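Local coordinates for activator of Hsp90 ATPase homologue 1/2-like C-terminal domain-containing protein (Rhodobacter sphaeroides, PDB 3PU2) that is of unknown function but belongs to the AHA1 family of the SRPBCC superfamily and may act as an activator of Hsp90 ATPase, at residues R19-T24 with T117-A122; A40-R45 with E144-H149; P48-V53 with R63-G68. All coordinates share one frame; numbering follows the deposited sequence.

Contact 1 (R19-T24 with T117-A122); sequences RHFAAT and TELAMA
Arg19 and Phe21 pair with Leu119 and Thr117 in two antiparallel hydrogen-bonded pairs, a worked example of how alternation along a strand divides a sheet into a packed face and a more exposed one. The rungs are closed by Leu119 N to Arg19 O at 2.8 Å, with its return bond from Arg19 N, and by Thr117 N to Phe21 O at 2.8 Å, with Phe21 N answering to Thr117 O.

The packed face carries Phe21, Thr117 and Leu119, and Arg19, whose side chain runs toward helix 139-156. The CB of Leu119 meets the Phe21 ring at its edge, 4.0 Å from CE2, and Leu119 CD2 comes to the same ring atom. CG of Phe21 stands anti to its own carbonyl carbon (chi1 -79°), which brings the ring beside the leucine branch. Past the end of the first strand, Thr117 OG1 donates to Ala23 O at 2.6 Å, so a side-chain hydroxyl carries the pairing into the turn that follows, where Ala22 is the centre of an inverse gamma turn.

The other face is looser. His20 and Glu118 form the non-hydrogen-bonded pair, with CA atoms 4.4 Å apart. Thr117 O lies oblique to the imidazole, 3.3 Å from His20 ND1, at an angle too poor for a hydrogen bond. The extended Glu118 chain leads its carboxylate away, leaving OE1 6.7 Å from His20 ND1.

Within this helix-grip fold, helix 25-33 touches Phe21 and Thr117 through Leu28, while helix 139-156 sets Tyr147 edge-to-face with Phe21 and supplies Asp151 to a salt bridge with Arg19 NH2. Strand 104-113 flanks 117-122 on its other edge, with backbone hydrogen bonds between Glu118 and Leu111 and between Ala120 and Gln109.

Contact 2 (A40-R45 with E144-H149); sequences AWLFAR and EEAYRH
Glu145 is the first residue of the helical segment to meet the loop 40-45: its extended side chain brings OE1 to 3.7 Å from Arg45 N, while OE2 comes nearest Arg45 CB. The charges themselves stay apart, Arg45 NE being 5.0 Å from Glu145 OE2, which suggests a diffuse attraction. Next comes Ala146, whose methyl sits 4.1 Å from Trp41 CE3 and also touches Leu42 CD1; its carbonyl oxygen lies at the edge of the indole. Tyr147 runs side by side with Trp41, with CD1 3.9 Å from Trp41 CZ3.

His149, one turn after Glu145, carries the polar link. Its ND1 donates to Trp41 O at 2.9 Å, the donor on a carbonyl lone pair. One face of the imidazole takes an offset stack from Phe43, planes at 9°; CG of Phe43 lies between its backbone N and carbonyl carbon (chi1 65°), which lets the ring lie there. Glu145 O covers the opposite face.

An alanine at His149 would probably leave Trp41 O without its ring donor and the Phe43 ring without its stacking partner, opening a gap between loop and helix. As Trp41 O also accepts from Phe43 N, two donors grip this carbonyl, and bond and stack together restrict the imidazole, joining the loop between helix 25-33 and strand 49-54 to the long C-terminal helix 139-156 of the helix-grip fold by both polarity and shape.

Contact 3 (P48-V53 with R63-G68); sequences PMTECV and RQVWTG
A classic beta bulge marks the hairpin of strands 49-54 and 61-67: two residues, Thr50 and Glu51, stand opposite the single Val65, shifting the register by one. Val65 O receives both backbone N-H groups, Thr50 N at 2.8 Å and nearly along the C=O axis, Glu51 N at 3.3 Å on a lone pair. Val65 N returns a bond to Glu51 O, and beyond the bulge Val53 and Arg63 form a reciprocal hydrogen-bonded pair.

The Thr50 and Thr67 side chains cross at about a right angle, and their OG1 atoms share a hydrogen bond of 2.7 Å. OG1 of Thr50 lies between its own backbone N and carbonyl carbon (chi1 44°), which turns it toward Thr67. On the face of Glu51, Val65, Val53 and Arg63, CB of Glu51 rests on CB of Val65, while OE2 lies 3.5 Å from Arg63 CG. Glu51 OE1 and Arg63 NE stay 4.5 Å apart, and the carboxylate and guanidinium planes are 77° apart.

The face of Met49, Trp66, Cys52 and Gln64 is led by a Met-aromatic contact. The selenomethionine Met49 lies side by side with Trp66, its CG 4.3 Å from the centroid of the five-membered ring, an off-centre CH-pi contact. The chain bends at its third torsion (-86°), and CE meets NE1 and CZ2 of the indole, with SE oblique to the ring.

Strand 49-54 is outermost in the sheet, whereas 61-67 is also bonded to strand 73-84, Gln64 to Leu76 and Trp66 to Arg74. Trp66 NE1 donates to Leu42 O, and Met49 packs on Pro39 and Leu42, so the loop after helix 25-33 covers this face.

The three contacts span one antiparallel sheet, the C-terminal helix laid against it and the loop between helix 25-33 and strand 49-54. Contact 1 joins strands 14-21 and 116-124, and contact 3 joins 49-54 and 61-67; their centres lie about 23 Å apart on opposite sides of the chain's centre, with no direct touch. Contact 2 bridges the difference, its centre about 15 Å from contact 1 and 13 Å from contact 3: Tyr147 meets Phe21 of contact 1 and Leu42 meets Trp66 of contact 3. In sequence, contact 3 falls within the span of both others, while the segments of contacts 1 and 2 alternate, consistent with a single helix-grip domain.

Contact 1 (R19-T24 with T117-A122)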
# COMPACT_ATOMS: atom_id res chain seq x y z
N ARG A 19 7.16 -0.89 8.84
CA ARG A 19 6.74 0.27 9.61
C ARG A 19 5.88 -0.13 10.80
O ARG A 19 5.03 -1.00 10.70
CB ARG A 19 5.98 1.22 8.68
CG ARG A 19 5.23 2.35 9.37
CD ARG A 19 6.06 3.63 9.55
NE ARG A 19 5.20 4.79 9.39
CZ ARG A 19 4.91 5.68 10.33
NH1 ARG A 19 5.43 5.58 11.54
NH2 ARG A 19 4.09 6.69 10.04
N HIS A 20 6.11 0.53 11.93
CA HIS A 20 5.35 0.26 13.14
C HIS A 20 4.08 1.10 13.16
O HIS A 20 4.06 2.22 12.65
CB HIS A 20 6.19 0.59 14.37
CG HIS A 20 5.52 0.26 15.66
ND1 HIS A 20 5.30 -1.03 16.08
CD2 HIS A 20 5.02 1.07 16.63
CE1 HIS A 20 4.69 -1.01 17.26
NE2 HIS A 20 4.51 0.25 17.61
N PHE A 21 3.03 0.57 13.76
CA PHE A 21 1.75 1.26 13.83
C PHE A 21 1.15 0.97 15.19
O PHE A 21 1.14 -0.18 15.64
CB PHE A 21 0.80 0.75 12.73
CG PHE A 21 1.06 1.33 11.36
CD1 PHE A 21 0.73 2.66 11.07
CD2 PHE A 21 1.65 0.57 10.37
CE1 PHE A 21 0.99 3.21 9.81
CE2 PHE A 21 1.92 1.11 9.11
CZ PHE A 21 1.59 2.43 8.84
N ALA A 22 0.64 2.01 15.85
CA ALA A 22 0.05 1.86 17.16
C ALA A 22 -1.41 1.42 17.08
O ALA A 22 -2.32 2.24 17.24
CB ALA A 22 0.15 3.18 17.92
N ALA A 23 -1.64 0.14 16.83
CA ALA A 23 -2.99 -0.39 16.73
C ALA A 23 -2.97 -1.91 16.59
O ALA A 23 -1.98 -2.49 16.16
CB ALA A 23 -3.71 0.23 15.55
N THR A 24 -4.06 -2.56 16.97
CA THR A 24 -4.13 -4.02 16.87
C THR A 24 -4.25 -4.38 15.40
O THR A 24 -4.95 -3.72 14.64
CB THR A 24 -5.36 -4.58 17.61
OG1 THR A 24 -6.55 -4.26 16.88
CG2 THR A 24 -5.46 -3.97 19.00
N THR A 117 1.49 -2.92 16.01
CA THR A 117 1.62 -3.84 14.87
C THR A 117 2.77 -3.38 13.97
O THR A 117 3.12 -2.21 13.93
CB THR A 117 0.32 -3.86 14.00
OG1 THR A 117 -0.79 -4.33 14.77
CG2 THR A 117 0.49 -4.77 12.79
N GLU A 118 3.38 -4.33 13.27
CA GLU A 118 4.45 -3.98 12.35
C GLU A 118 3.97 -4.41 10.97
O GLU A 118 3.56 -5.55 10.79
CB GLU A 118 5.75 -4.70 12.67
CG GLU A 118 6.79 -4.53 11.57
CD GLU A 118 8.11 -5.18 11.89
OE1 GLU A 118 8.11 -6.14 12.70
OE2 GLU A 118 9.15 -4.76 11.33
N LEU A 119 4.01 -3.49 10.01
CA LEU A 119 3.59 -3.80 8.65
C LEU A 119 4.80 -4.04 7.79
O LEU A 119 5.63 -3.15 7.60
CB LEU A 119 2.77 -2.66 8.05
CG LEU A 119 2.38 -2.80 6.56
CD1 LEU A 119 1.51 -4.01 6.37
CD2 LEU A 119 1.64 -1.57 6.09
N ALA A 120 4.91 -5.27 7.28
CA ALA A 120 6.01 -5.63 6.39
C ALA A 120 5.40 -5.68 4.99
O ALA A 120 4.41 -6.38 4.75
CB ALA A 120 6.58 -6.98 6.77
N MSE A 121 5.99 -4.91 4.08
CA MSE A 121 5.51 -4.84 2.71
C MSE A 121 6.62 -5.12 1.71
O MSE A 121 7.74 -4.65 1.88
CB MSE A 121 4.90 -3.47 2.45
CG MSE A 121 4.55 -3.24 0.99
SE MSE A 121 3.50 -1.67 0.66
CE MSE A 121 4.56 -0.93 -0.77
N ALA A 122 6.29 -5.87 0.67
CA ALA A 122 7.24 -6.22 -0.38
C ALA A 122 6.58 -6.09 -1.74
O ALA A 122 5.39 -6.42 -1.91
CB ALA A 122 7.73 -7.63 -0.19

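Contact 2 (A40-R45 with E144-H149)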
# COMPACT_ATOMS: atom_id res chain seq x y z
N ALA A 40 -9.06 8.08 3.34
CA ALA A 40 -8.69 8.98 4.41
C ALA A 40 -7.21 9.02 4.79
O ALA A 40 -6.83 9.72 5.73
CB ALA A 40 -9.54 8.67 5.63
N TRP A 41 -6.37 8.26 4.10
CA TRP A 41 -4.94 8.28 4.40
C TRP A 41 -4.03 7.96 3.22
O TRP A 41 -2.98 8.59 3.05
CB TRP A 41 -4.60 7.33 5.54
CG TRP A 41 -4.76 5.89 5.22
CD1 TRP A 41 -5.90 5.13 5.34
CD2 TRP A 41 -3.74 5.01 4.74
NE1 TRP A 41 -5.65 3.83 4.95
CE2 TRP A 41 -4.33 3.73 4.58
CE3 TRP A 41 -2.39 5.16 4.41
CZ2 TRP A 41 -3.61 2.62 4.12
CZ3 TRP A 41 -1.67 4.05 3.95
CH2 TRP A 41 -2.29 2.80 3.80
N LEU A 42 -4.42 7.00 2.40
CA LEU A 42 -3.62 6.59 1.25
C LEU A 42 -3.78 7.49 0.03
O LEU A 42 -4.44 7.15 -0.95
CB LEU A 42 -3.95 5.16 0.87
CG LEU A 42 -3.19 4.61 -0.33
CD1 LEU A 42 -1.68 4.72 -0.11
CD2 LEU A 42 -3.60 3.16 -0.55
N PHE A 43 -3.14 8.65 0.09
CA PHE A 43 -3.17 9.63 -0.98
C PHE A 43 -1.94 10.52 -0.85
O PHE A 43 -1.34 10.60 0.22
CB PHE A 43 -4.42 10.48 -0.87
CG PHE A 43 -4.46 11.31 0.37
CD1 PHE A 43 -3.98 12.62 0.36
CD2 PHE A 43 -4.98 10.79 1.55
CE1 PHE A 43 -4.01 13.41 1.52
CE2 PHE A 43 -5.02 11.57 2.73
CZ PHE A 43 -4.53 12.89 2.71
N ALA A 44 -1.55 11.18 -1.94
CA ALA A 44 -0.40 12.08 -1.87
C ALA A 44 -0.91 13.52 -1.87
O ALA A 44 -2.11 13.76 -2.06
CB ALA A 44 0.53 11.85 -3.05
N ARG A 45 -0.00 14.46 -1.64
CA ARG A 45 -0.32 15.89 -1.59
C ARG A 45 -0.98 16.41 -2.88
O ARG A 45 -0.37 16.44 -3.95
CB ARG A 45 0.97 16.67 -1.30
CG ARG A 45 0.80 18.04 -0.63
CD ARG A 45 2.15 18.63 -0.21
NE ARG A 45 3.08 18.79 -1.34
CZ ARG A 45 2.89 19.61 -2.37
NH1 ARG A 45 1.79 20.36 -2.43
NH2 ARG A 45 3.79 19.68 -3.34
N GLU A 144 5.71 7.10 3.01
CA GLU A 144 5.85 7.50 4.41
C GLU A 144 4.89 8.64 4.72
O GLU A 144 4.30 8.70 5.80
CB GLU A 144 7.29 7.92 4.72
CG GLU A 144 7.53 8.39 6.17
CD GLU A 144 6.93 7.48 7.25
OE1 GLU A 144 6.98 6.24 7.09
OE2 GLU A 144 6.41 8.00 8.26
N GLU A 145 4.70 9.54 3.76
CA GLU A 145 3.77 10.64 3.95
C GLU A 145 2.38 10.03 4.18
O GLU A 145 1.58 10.55 4.97
CB GLU A 145 3.77 11.56 2.73
CG GLU A 145 2.75 12.69 2.77
CD GLU A 145 2.80 13.58 1.52
OE1 GLU A 145 2.70 13.06 0.39
OE2 GLU A 145 2.95 14.82 1.68
N ALA A 146 2.10 8.92 3.50
CA ALA A 146 0.81 8.27 3.64
C ALA A 146 0.68 7.62 5.01
O ALA A 146 -0.34 7.77 5.68
CB ALA A 146 0.60 7.25 2.54
N TYR A 147 1.71 6.88 5.43
CA TYR A 147 1.64 6.24 6.74
C TYR A 147 1.46 7.28 7.83
O TYR A 147 0.74 7.04 8.81
CB TYR A 147 2.89 5.40 6.99
CG TYR A 147 2.97 4.20 6.08
CD1 TYR A 147 1.80 3.55 5.66
CD2 TYR A 147 4.19 3.70 5.65
CE1 TYR A 147 1.87 2.45 4.82
CE2 TYR A 147 4.26 2.59 4.80
CZ TYR A 147 3.10 1.98 4.40
OH TYR A 147 3.16 0.89 3.58
N ARG A 148 2.08 8.44 7.65
CA ARG A 148 1.93 9.52 8.62
C ARG A 148 0.43 9.83 8.69
O ARG A 148 -0.13 10.00 9.76
CB ARG A 148 2.73 10.74 8.16
CG ARG A 148 3.04 11.72 9.28
CD ARG A 148 4.09 12.74 8.86
NE ARG A 148 5.41 12.13 8.65
CZ ARG A 148 5.92 11.83 7.46
NH1 ARG A 148 5.22 12.07 6.36
NH2 ARG A 148 7.13 11.29 7.38
N HIS A 149 -0.21 9.90 7.53
CA HIS A 149 -1.65 10.14 7.48
C HIS A 149 -2.38 9.07 8.28
O HIS A 149 -3.31 9.37 9.04
CB HIS A 149 -2.15 10.07 6.04
CG HIS A 149 -1.66 11.18 5.18
ND1 HIS A 149 -1.56 11.06 3.81
CD2 HIS A 149 -1.27 12.44 5.47
CE1 HIS A 149 -1.14 12.20 3.30
NE2 HIS A 149 -0.96 13.06 4.29

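Contact 3 (P48-V53 with R63-G68)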
# COMPACT_ATOMS: atom_id res chain seq x y z
N PRO A 48 -6.22 13.53 -3.85
CA PRO A 48 -7.12 12.76 -3.00
C PRO A 48 -7.61 11.51 -3.74
O PRO A 48 -7.58 11.46 -4.97
CB PRO A 48 -8.25 13.75 -2.73
CG PRO A 48 -8.26 14.57 -3.96
CD PRO A 48 -6.81 14.84 -4.16
N MSE A 49 -8.05 10.50 -2.99
CA MSE A 49 -8.53 9.28 -3.62
C MSE A 49 -10.00 9.48 -3.94
O MSE A 49 -10.81 9.70 -3.04
CB MSE A 49 -8.35 8.08 -2.70
CG MSE A 49 -8.48 6.74 -3.41
SE MSE A 49 -8.16 5.24 -2.26
CE MSE A 49 -6.25 5.18 -2.46
N THR A 50 -10.34 9.43 -5.22
CA THR A 50 -11.72 9.65 -5.65
C THR A 50 -12.50 8.37 -5.93
O THR A 50 -13.73 8.40 -5.91
CB THR A 50 -11.78 10.59 -6.86
OG1 THR A 50 -10.78 10.24 -7.81
CG2 THR A 50 -11.56 12.03 -6.43
N GLU A 51 -11.82 7.27 -6.20
CA GLU A 51 -12.51 5.99 -6.43
C GLU A 51 -11.75 4.88 -5.72
O GLU A 51 -10.53 4.76 -5.84
CB GLU A 51 -12.61 5.63 -7.91
CG GLU A 51 -13.69 4.56 -8.18
CD GLU A 51 -13.62 3.96 -9.58
OE1 GLU A 51 -13.36 4.71 -10.55
OE2 GLU A 51 -13.85 2.73 -9.71
N CYS A 52 -12.48 4.06 -4.98
CA CYS A 52 -11.81 3.01 -4.26
C CYS A 52 -12.60 1.73 -4.09
O CYS A 52 -13.51 1.63 -3.27
CB CYS A 52 -11.36 3.51 -2.88
SG CYS A 52 -10.23 2.35 -2.07
N VAL A 53 -12.23 0.74 -4.89
CA VAL A 53 -12.84 -0.56 -4.86
C VAL A 53 -11.76 -1.50 -4.32
O VAL A 53 -10.67 -1.58 -4.88
CB VAL A 53 -13.27 -1.02 -6.27
CG1 VAL A 53 -13.84 -2.44 -6.23
CG2 VAL A 53 -14.29 -0.03 -6.83
N ARG A 63 -9.45 -1.48 -7.47
CA ARG A 63 -9.50 -0.38 -8.42
C ARG A 63 -9.35 0.92 -7.64
O ARG A 63 -10.16 1.20 -6.77
CB ARG A 63 -10.83 -0.42 -9.19
CG ARG A 63 -11.05 0.71 -10.18
CD ARG A 63 -9.84 0.93 -11.08
NE ARG A 63 -10.03 2.05 -12.00
CZ ARG A 63 -9.08 2.56 -12.79
NH1 ARG A 63 -7.85 2.04 -12.78
NH2 ARG A 63 -9.36 3.57 -13.60
N GLN A 64 -8.31 1.69 -7.95
CA GLN A 64 -8.06 2.96 -7.25
C GLN A 64 -7.79 4.11 -8.21
O GLN A 64 -7.09 3.95 -9.21
CB GLN A 64 -6.86 2.81 -6.29
CG GLN A 64 -7.07 1.67 -5.30
CD GLN A 64 -5.91 1.46 -4.33
OE1 GLN A 64 -4.78 1.18 -4.74
NE2 GLN A 64 -6.19 1.58 -3.04
N VAL A 65 -8.38 5.27 -7.91
CA VAL A 65 -8.19 6.45 -8.75
C VAL A 65 -7.98 7.71 -7.94
O VAL A 65 -8.76 8.05 -7.06
CB VAL A 65 -9.40 6.71 -9.71
CG1 VAL A 65 -9.11 7.95 -10.61
CG2 VAL A 65 -9.66 5.46 -10.59
N TRP A 66 -6.91 8.42 -8.26
CA TRP A 66 -6.61 9.67 -7.59
C TRP A 66 -6.80 10.78 -8.62
O TRP A 66 -6.45 10.64 -9.80
CB TRP A 66 -5.18 9.65 -7.08
CG TRP A 66 -4.94 8.61 -6.03
CD1 TRP A 66 -5.09 8.75 -4.68
CD2 TRP A 66 -4.49 7.27 -6.24
NE1 TRP A 66 -4.75 7.59 -4.03
CE2 TRP A 66 -4.37 6.66 -4.97
CE3 TRP A 66 -4.16 6.53 -7.38
CZ2 TRP A 66 -3.95 5.35 -4.82
CZ3 TRP A 66 -3.74 5.23 -7.23
CH2 TRP A 66 -3.63 4.65 -5.95
N THR A 67 -7.39 11.88 -8.17
CA THR A 67 -7.60 13.02 -9.02
C THR A 67 -6.78 14.18 -8.47
O THR A 67 -6.93 14.57 -7.31
CB THR A 67 -9.04 13.46 -9.03
OG1 THR A 67 -9.88 12.32 -9.23
CG2 THR A 67 -9.24 14.49 -10.15
N GLY A 68 -5.94 14.73 -9.32
CA GLY A 68 -5.11 15.84 -8.91
C GLY A 68 -5.71 17.19 -9.25
O GLY A 68 -6.88 17.27 -9.67